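Apc35852 (Geobacillus stearothermophilus, PDB 1U9C) is of unknown function but belongs to the DJ-1/PfpI family, whose members include chaperones and cysteine peptidases and probably share a reactive cysteine. Local coordinates at residues A[55-60]-A[74-79]; A[48-53]-A[103-108]. All blocks are in the same frame, centred on the assembly; numbering follows the deposited sequence.

Interaction 1: A[55-60]-A[74-79]; sequences VPLDPR and AALKHT
V55 turns CG1 away from its own backbone N (chi1 167°), which leaves CG2 beside that N and directed at T79; T79 turns OG1 between its backbone N and carbonyl carbon (chi1 65°), which sets CG2 anti to the carbonyl carbon. The two methyls meet at 3.6 Å between V55 CG2 and T79 CG2, the side chains crossing at about a right angle. The same V55 backbone N donates to L76 O at 2.9 Å, with 169° at the hydrogen and the donor lying nearly along the C=O axis. This straight bond ties the start of 55-60 to the type I turn from A75 to H78, which carries L76 O. V55 CG2 also lies 3.7 Å from L76 O, so the valine packs against the carbonyl that its own N-H binds. L57 crosses L76 at a slant, and its CD2 meets L76 CD1 at 4.2 Å. L76 also packs on L28 and F31 of helix 28-40. The polar side of T79 is settled outside the two segments: OG1 hydrogen-bonds S49 OG and G53 O. Further along, D58 OD1 uses its anti lone pair to accept from R60 N at 2.8 Å, an Asx turn that ends the extended run, while D58 OD2 is held by T24 OG1. The buried contact, one backbone bond plus apolar packing, lies inside the connection from strand 44-49 to strand 80-81, a parallel crossover at the edge of the alpha/beta sandwich of the DJ-1/PfpI fold.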
ATOM      1  N   VAL A  55       3.375  -0.663 -15.061  1.00 20.42           N
ATOM      2  CA  VAL A  55       3.297   0.285 -13.980  1.00 19.97           C
ATOM      3  C   VAL A  55       4.449   1.260 -14.047  1.00 19.78           C
ATOM      4  O   VAL A  55       5.621   0.862 -14.142  1.00 21.11           O
ATOM      5  CB  VAL A  55       3.304  -0.487 -12.711  1.00 19.72           C
ATOM      6  CG1 VAL A  55       3.535   0.382 -11.523  1.00 19.88           C
ATOM      7  CG2 VAL A  55       2.000  -1.244 -12.565  1.00 21.62           C
ATOM      8  N   PRO A  56       4.212   2.554 -13.950  1.00 19.76           N
ATOM      9  CA  PRO A  56       5.291   3.538 -13.937  1.00 20.00           C
ATOM     10  C   PRO A  56       5.944   3.591 -12.568  1.00 21.18           C
ATOM     11  O   PRO A  56       5.272   3.482 -11.540  1.00 21.35           O
ATOM     12  CB  PRO A  56       4.549   4.865 -14.202  1.00 21.14           C
ATOM     13  CG  PRO A  56       3.201   4.650 -13.565  1.00 22.17           C
ATOM     14  CD  PRO A  56       2.873   3.168 -13.816  1.00 21.18           C
ATOM     15  N   LEU A  57       7.258   3.766 -12.548  1.00 20.34           N
ATOM     16  CA  LEU A  57       7.977   3.813 -11.309  1.00 20.87           C
ATOM     17  C   LEU A  57       8.364   5.264 -11.001  1.00 21.06           C
ATOM     18  O   LEU A  57       8.770   6.006 -11.904  1.00 22.18           O
ATOM     19  CB  LEU A  57       9.251   2.954 -11.428  1.00 21.92           C
ATOM     20  CG  LEU A  57       8.961   1.480 -11.796  1.00 23.58           C
ATOM     21  CD1 LEU A  57      10.275   0.630 -11.922  1.00 25.93           C
ATOM     22  CD2 LEU A  57       7.979   0.875 -10.756  1.00 24.69           C
ATOM     23  N   ASP A  58       8.287   5.629  -9.750  1.00 21.64           N
ATOM     24  CA  ASP A  58       8.763   6.949  -9.314  1.00 22.71           C
ATOM     25  C   ASP A  58      10.223   6.998  -9.668  1.00 22.75           C
ATOM     26  O   ASP A  58      10.983   6.103  -9.277  1.00 21.53           O
ATOM     27  CB  ASP A  58       8.555   7.160  -7.857  1.00 22.74           C
ATOM     28  CG  ASP A  58       8.860   8.571  -7.413  1.00 23.90           C
ATOM     29  OD1 ASP A  58       9.990   9.036  -7.626  1.00 25.37           O
ATOM     30  OD2 ASP A  58       7.942   9.319  -6.930  1.00 28.39           O
ATOM     31  N   PRO A  59      10.702   8.026 -10.364  1.00 23.95           N
ATOM     32  CA  PRO A  59      12.090   8.070 -10.760  1.00 24.29           C
ATOM     33  C   PRO A  59      13.058   8.108  -9.621  1.00 24.01           C
ATOM     34  O   PRO A  59      14.181   7.648  -9.799  1.00 25.67           O
ATOM     35  CB  PRO A  59      12.175   9.340 -11.598  1.00 24.38           C
ATOM     36  CG  PRO A  59      10.869   9.918 -11.685  1.00 28.27           C
ATOM     37  CD  PRO A  59       9.936   9.158 -10.905  1.00 24.08           C
ATOM     38  N   ARG A  60      12.675   8.578  -8.452  1.00 23.05           N
ATOM     39  CA  ARG A  60      13.607   8.577  -7.329  1.00 22.38           C
ATOM     40  C   ARG A  60      13.787   7.175  -6.724  1.00 22.51           C
ATOM     41  O   ARG A  60      14.601   6.965  -5.841  1.00 22.74           O
ATOM     42  CB  ARG A  60      13.146   9.587  -6.247  1.00 23.96           C
ATOM     43  CG  ARG A  60      13.253  11.041  -6.704  1.00 25.49           C
ATOM     44  CD  ARG A  60      14.688  11.537  -6.759  1.00 28.18           C
ATOM     45  NE  ARG A  60      15.434  11.443  -5.494  1.00 28.57           N
ATOM     46  CZ  ARG A  60      15.381  12.330  -4.495  1.00 30.13           C
ATOM     47  NH1 ARG A  60      14.644  13.438  -4.588  1.00 31.50           N
ATOM     48  NH2 ARG A  60      16.087  12.119  -3.400  1.00 29.73           N
ATOM     49  N   ALA A  74       9.757  -7.498 -13.439  1.00 19.66           N
ATOM     50  CA  ALA A  74       9.057  -8.027 -14.578  1.00 18.99           C
ATOM     51  C   ALA A  74       7.586  -8.148 -14.393  1.00 20.58           C
ATOM     52  O   ALA A  74       6.813  -7.854 -15.338  1.00 20.78           O
ATOM     53  CB  ALA A  74       9.714  -9.395 -14.973  1.00 19.20           C
ATOM     54  N   ALA A  75       7.125  -8.550 -13.213  1.00 19.44           N
ATOM     55  CA  ALA A  75       5.714  -8.614 -12.933  1.00 19.46           C
ATOM     56  C   ALA A  75       5.005  -7.287 -13.143  1.00 20.35           C
ATOM     57  O   ALA A  75       3.854  -7.253 -13.566  1.00 21.12           O
ATOM     58  CB  ALA A  75       5.498  -9.135 -11.533  1.00 20.13           C
ATOM     59  N   LEU A  76       5.700  -6.212 -12.818  1.00 19.41           N
ATOM     60  CA  LEU A  76       5.099  -4.887 -12.930  1.00 18.69           C
ATOM     61  C   LEU A  76       4.915  -4.442 -14.344  1.00 20.25           C
ATOM     62  O   LEU A  76       4.215  -3.447 -14.580  1.00 20.87           O
ATOM     63  CB  LEU A  76       5.997  -3.884 -12.224  1.00 18.97           C
ATOM     64  CG  LEU A  76       6.010  -4.005 -10.726  1.00 20.33           C
ATOM     65  CD1 LEU A  76       7.118  -3.147 -10.148  1.00 20.78           C
ATOM     66  CD2 LEU A  76       4.635  -3.624 -10.121  1.00 20.61           C
ATOM     67  N   LYS A  77       5.499  -5.128 -15.314  1.00 20.18           N
ATOM     68  CA  LYS A  77       5.329  -4.739 -16.719  1.00 21.11           C
ATOM     69  C   LYS A  77       3.994  -5.225 -17.303  1.00 21.23           C
ATOM     70  O   LYS A  77       3.598  -4.748 -18.381  1.00 22.39           O
ATOM     71  CB  LYS A  77       6.527  -5.242 -17.591  1.00 22.98           C
ATOM     72  CG  LYS A  77       7.849  -4.725 -17.122  1.00 26.77           C
ATOM     73  CD  LYS A  77       8.927  -4.764 -18.202  1.00 28.55           C
ATOM     74  CE  LYS A  77      10.277  -4.522 -17.596  1.00 35.15           C
ATOM     75  NZ  LYS A  77      10.419  -3.275 -16.832  1.00 38.89           N
ATOM     76  N   HIS A  78       3.295  -6.136 -16.636  1.00 20.43           N
ATOM     77  CA  HIS A  78       2.071  -6.737 -17.157  1.00 20.49           C
ATOM     78  C   HIS A  78       1.107  -7.075 -16.045  1.00 21.76           C
ATOM     79  O   HIS A  78       0.665  -8.190 -15.849  1.00 22.43           O
ATOM     80  CB  HIS A  78       2.387  -7.980 -18.044  1.00 22.27           C
ATOM     81  CG  HIS A  78       3.317  -8.955 -17.406  1.00 21.48           C
ATOM     82  ND1 HIS A  78       4.652  -9.052 -17.752  1.00 27.36           N
ATOM     83  CD2 HIS A  78       3.118  -9.833 -16.397  1.00 27.90           C
ATOM     84  CE1 HIS A  78       5.223  -9.960 -16.972  1.00 25.18           C
ATOM     85  NE2 HIS A  78       4.323 -10.466 -16.165  1.00 27.29           N
ATOM     86  N   THR A  79       0.725  -6.022 -15.304  1.00 19.54           N
ATOM     87  CA  THR A  79      -0.184  -6.204 -14.167  1.00 20.47           C
ATOM     88  C   THR A  79      -1.620  -6.443 -14.604  1.00 19.90           C
ATOM     89  O   THR A  79      -2.048  -5.982 -15.669  1.00 20.57           O
ATOM     90  CB  THR A  79      -0.107  -5.014 -13.199  1.00 19.23           C
ATOM     91  OG1 THR A  79      -0.593  -3.825 -13.847  1.00 19.51           O
ATOM     92  CG2 THR A  79       1.293  -4.767 -12.741  1.00 20.12           C
TER

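Interaction 2: A[48-53]-A[103-108]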
ATOM      1  N   ALA A  48      -1.783  -6.627  -9.213  1.00 19.84           N
ATOM      2  CA  ALA A  48      -2.729  -5.747  -9.846  1.00 20.54           C
ATOM      3  C   ALA A  48      -2.309  -4.288  -9.760  1.00 19.99           C
ATOM      4  O   ALA A  48      -1.533  -3.873  -8.894  1.00 20.90           O
ATOM      5  CB  ALA A  48      -4.132  -5.933  -9.265  1.00 21.56           C
ATOM      6  N   SER A  49      -2.858  -3.513 -10.663  1.00 19.44           N
ATOM      7  CA  SER A  49      -2.774  -2.053 -10.582  1.00 19.15           C
ATOM      8  C   SER A  49      -4.137  -1.484 -10.892  1.00 19.73           C
ATOM      9  O   SER A  49      -5.049  -2.157 -11.356  1.00 19.73           O
ATOM     10  CB  SER A  49      -1.654  -1.502 -11.442  1.00 19.64           C
ATOM     11  OG  SER A  49      -1.961  -1.702 -12.836  1.00 19.49           O
ATOM     12  N   ILE A  50      -4.301  -0.189 -10.648  1.00 19.22           N
ATOM     13  CA  ILE A  50      -5.567   0.455 -10.955  1.00 19.85           C
ATOM     14  C   ILE A  50      -5.925   0.242 -12.435  1.00 19.89           C
ATOM     15  O   ILE A  50      -7.100  -0.064 -12.776  1.00 20.69           O
ATOM     16  CB  ILE A  50      -5.464   1.937 -10.563  1.00 20.17           C
ATOM     17  CG1 ILE A  50      -5.245   2.142  -9.074  1.00 20.28           C
ATOM     18  CG2 ILE A  50      -6.706   2.705 -11.118  1.00 20.48           C
ATOM     19  CD1 ILE A  50      -6.281   1.551  -8.158  1.00 21.92           C
ATOM     20  N   GLN A  51      -4.967   0.440 -13.341  1.00 20.29           N
ATOM     21  CA  GLN A  51      -5.218   0.340 -14.773  1.00 20.53           C
ATOM     22  C   GLN A  51      -4.873  -0.937 -15.462  1.00 21.39           C
ATOM     23  O   GLN A  51      -5.346  -1.167 -16.578  1.00 21.02           O
ATOM     24  CB  GLN A  51      -4.453   1.433 -15.505  1.00 21.98           C
ATOM     25  CG  GLN A  51      -4.802   2.846 -15.021  1.00 21.41           C
ATOM     26  CD  GLN A  51      -6.131   3.281 -15.449  1.00 24.27           C
ATOM     27  OE1 GLN A  51      -7.164   2.804 -14.919  1.00 24.10           O
ATOM     28  NE2 GLN A  51      -6.159   4.207 -16.417  1.00 25.58           N
ATOM     29  N   GLY A  52      -4.079  -1.769 -14.817  1.00 19.88           N
ATOM     30  CA  GLY A  52      -3.461  -2.889 -15.465  1.00 19.86           C
ATOM     31  C   GLY A  52      -2.298  -2.435 -16.311  1.00 20.18           C
ATOM     32  O   GLY A  52      -2.056  -1.237 -16.497  1.00 21.87           O
ATOM     33  N   GLY A  53      -1.583  -3.390 -16.883  1.00 20.23           N
ATOM     34  CA  GLY A  53      -0.478  -3.044 -17.748  1.00 20.16           C
ATOM     35  C   GLY A  53       0.805  -2.672 -17.064  1.00 19.32           C
ATOM     36  O   GLY A  53       1.071  -3.086 -15.924  1.00 20.22           O
ATOM     37  N   PHE A 103      -3.000  10.200  -5.874  1.00 20.86           N
ATOM     38  CA  PHE A 103      -3.863  10.664  -6.971  1.00 19.75           C
ATOM     39  C   PHE A 103      -4.789   9.619  -7.584  1.00 22.17           C
ATOM     40  O   PHE A 103      -5.774   9.992  -8.243  1.00 27.39           O
ATOM     41  CB  PHE A 103      -2.995  11.210  -8.093  1.00 20.30           C
ATOM     42  CG  PHE A 103      -2.144  12.353  -7.664  1.00 19.69           C
ATOM     43  CD1 PHE A 103      -2.621  13.646  -7.725  1.00 21.43           C
ATOM     44  CD2 PHE A 103      -0.891  12.130  -7.151  1.00 20.53           C
ATOM     45  CE1 PHE A 103      -1.870  14.705  -7.304  1.00 20.02           C
ATOM     46  CE2 PHE A 103      -0.121  13.168  -6.744  1.00 22.49           C
ATOM     47  CZ  PHE A 103      -0.613  14.472  -6.783  1.00 21.88           C
ATOM     48  N   ASP A 104      -4.481   8.343  -7.478  1.00 19.31           N
ATOM     49  CA  ASP A 104      -5.360   7.320  -8.068  1.00 19.38           C
ATOM     50  C   ASP A 104      -5.882   6.281  -7.054  1.00 18.53           C
ATOM     51  O   ASP A 104      -6.706   5.470  -7.477  1.00 19.21           O
ATOM     52  CB  ASP A 104      -4.768   6.609  -9.317  1.00 18.50           C
ATOM     53  CG  ASP A 104      -3.519   5.790  -9.083  1.00 19.06           C
ATOM     54  OD1 ASP A 104      -2.962   5.799  -7.972  1.00 20.46           O
ATOM     55  OD2 ASP A 104      -3.133   5.043 -10.049  1.00 20.28           O
ATOM     56  N   PHE A 105      -5.473   6.295  -5.790  1.00 19.84           N
ATOM     57  CA  PHE A 105      -6.077   5.396  -4.802  1.00 19.45           C
ATOM     58  C   PHE A 105      -7.275   5.959  -4.018  1.00 19.84           C
ATOM     59  O   PHE A 105      -8.240   5.233  -3.875  1.00 19.81           O
ATOM     60  CB  PHE A 105      -5.042   4.918  -3.742  1.00 20.82           C
ATOM     61  CG  PHE A 105      -4.116   3.814  -4.170  1.00 19.72           C
ATOM     62  CD1 PHE A 105      -4.015   3.347  -5.464  1.00 19.88           C
ATOM     63  CD2 PHE A 105      -3.364   3.153  -3.190  1.00 20.73           C
ATOM     64  CE1 PHE A 105      -3.199   2.283  -5.795  1.00 20.57           C
ATOM     65  CE2 PHE A 105      -2.543   2.121  -3.523  1.00 20.90           C
ATOM     66  CZ  PHE A 105      -2.451   1.672  -4.791  1.00 20.73           C
ATOM     67  N   PRO A 106      -7.223   7.165  -3.439  1.00 20.44           N
ATOM     68  CA  PRO A 106      -8.240   7.512  -2.459  1.00 20.50           C
ATOM     69  C   PRO A 106      -9.650   7.533  -2.960  1.00 20.72           C
ATOM     70  O   PRO A 106     -10.586   7.298  -2.162  1.00 22.62           O
ATOM     71  CB  PRO A 106      -7.776   8.855  -1.926  1.00 22.78           C
ATOM     72  CG  PRO A 106      -6.938   9.426  -2.960  1.00 25.39           C
ATOM     73  CD  PRO A 106      -6.232   8.255  -3.605  1.00 21.07           C
ATOM     74  N   ASP A 107      -9.865   7.938  -4.219  1.00 20.35           N
ATOM     75  CA  ASP A 107     -11.194   8.097  -4.769  1.00 20.97           C
ATOM     76  C   ASP A 107     -11.556   7.002  -5.762  1.00 20.57           C
ATOM     77  O   ASP A 107     -12.562   7.081  -6.439  1.00 22.20           O
ATOM     78  CB  ASP A 107     -11.294   9.464  -5.426  1.00 19.81           C
ATOM     79  CG  ASP A 107     -11.133  10.576  -4.428  1.00 23.92           C
ATOM     80  OD1 ASP A 107     -11.727  10.521  -3.329  1.00 25.72           O
ATOM     81  OD2 ASP A 107     -10.463  11.586  -4.711  1.00 27.61           O
ATOM     82  N   ASN A 108     -10.771   5.932  -5.809  1.00 19.84           N
ATOM     83  CA  ASN A 108     -11.073   4.846  -6.746  1.00 19.97           C
ATOM     84  C   ASN A 108     -12.153   3.946  -6.168  1.00 20.28           C
ATOM     85  O   ASN A 108     -11.947   3.323  -5.128  1.00 20.22           O
ATOM     86  CB  ASN A 108      -9.832   4.051  -7.054  1.00 20.33           C
ATOM     87  CG  ASN A 108     -10.085   3.007  -8.064  1.00 21.50           C
ATOM     88  OD1 ASN A 108     -10.649   1.985  -7.717  1.00 22.61           O
ATOM     89  ND2 ASN A 108      -9.856   3.295  -9.350  1.00 19.55           N
TER
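I50 lays its ethyl branch against the edge of the F105 ring, with CG1 near the ring plane and 3.9 Å from F105 CE1. The contact lies just past strand 44-49 in the mixed, mostly parallel sheet of this DJ-1/PfpI alpha/beta fold, where the loop leaving the strand meets the turn joining helix 101-104 to helix 109-120. Three side chains of 103-108 meet the isoleucine. F105 meets CG1 and CD1; D104 crosses it at a slant, OD2 being 3.7 Å from I50 CG1; N108 approaches from the opposite direction and sets ND2 3.7 Å from I50 CG2. With CG2 anti to the backbone N and CG1 beside it (chi1 -63°), CG2 meets the N108 amide, while CG1 meets the D104 carboxylate and the F105 edge, and CD1 reaches both ring and amide. The contact across the segments is one of van der Waals packing. Both oxygens of D104 are bonded outside the segments, OD1 to T13 OG1 and OD2 to N14 N, which fixes the carboxylate beside the aliphatic chain. The type I turn from F105 to N108, closed by N108 N to F105 O at 3.3 Å, puts F105 and N108 near the same isoleucine. Cutting I50 back to an alanine removes CG1, CG2 and CD1 and would probably open a gap at the F105 edge and leave the N108 amide without the methyl it rests on. N108 stands at the N-cap of helix 109-120, where its OD1 accepts from L111 N.

Overall arrangement
From the N terminus the chain runs through strand 7-12 and helix 28-40 to strand 44-49, whose end begins interaction 2. The loop that follows contains 55-60, and interaction 1 closes it after 13 intervening residues, at 74-79, just before edge strand 80-81. The chain then crosses to strand 92-95 and helix 101-104, where 103-108 completes interaction 2 after a span of 49 residues. Interaction 1 is thus nested inside the larger loop. Their centres lie 13 Å apart, and the segments 74-79 and 48-53 touch directly through T79, joining the approach to edge strand 80-81 to the end of strand 44-49, while interaction 2 ties that strand end to 103-108.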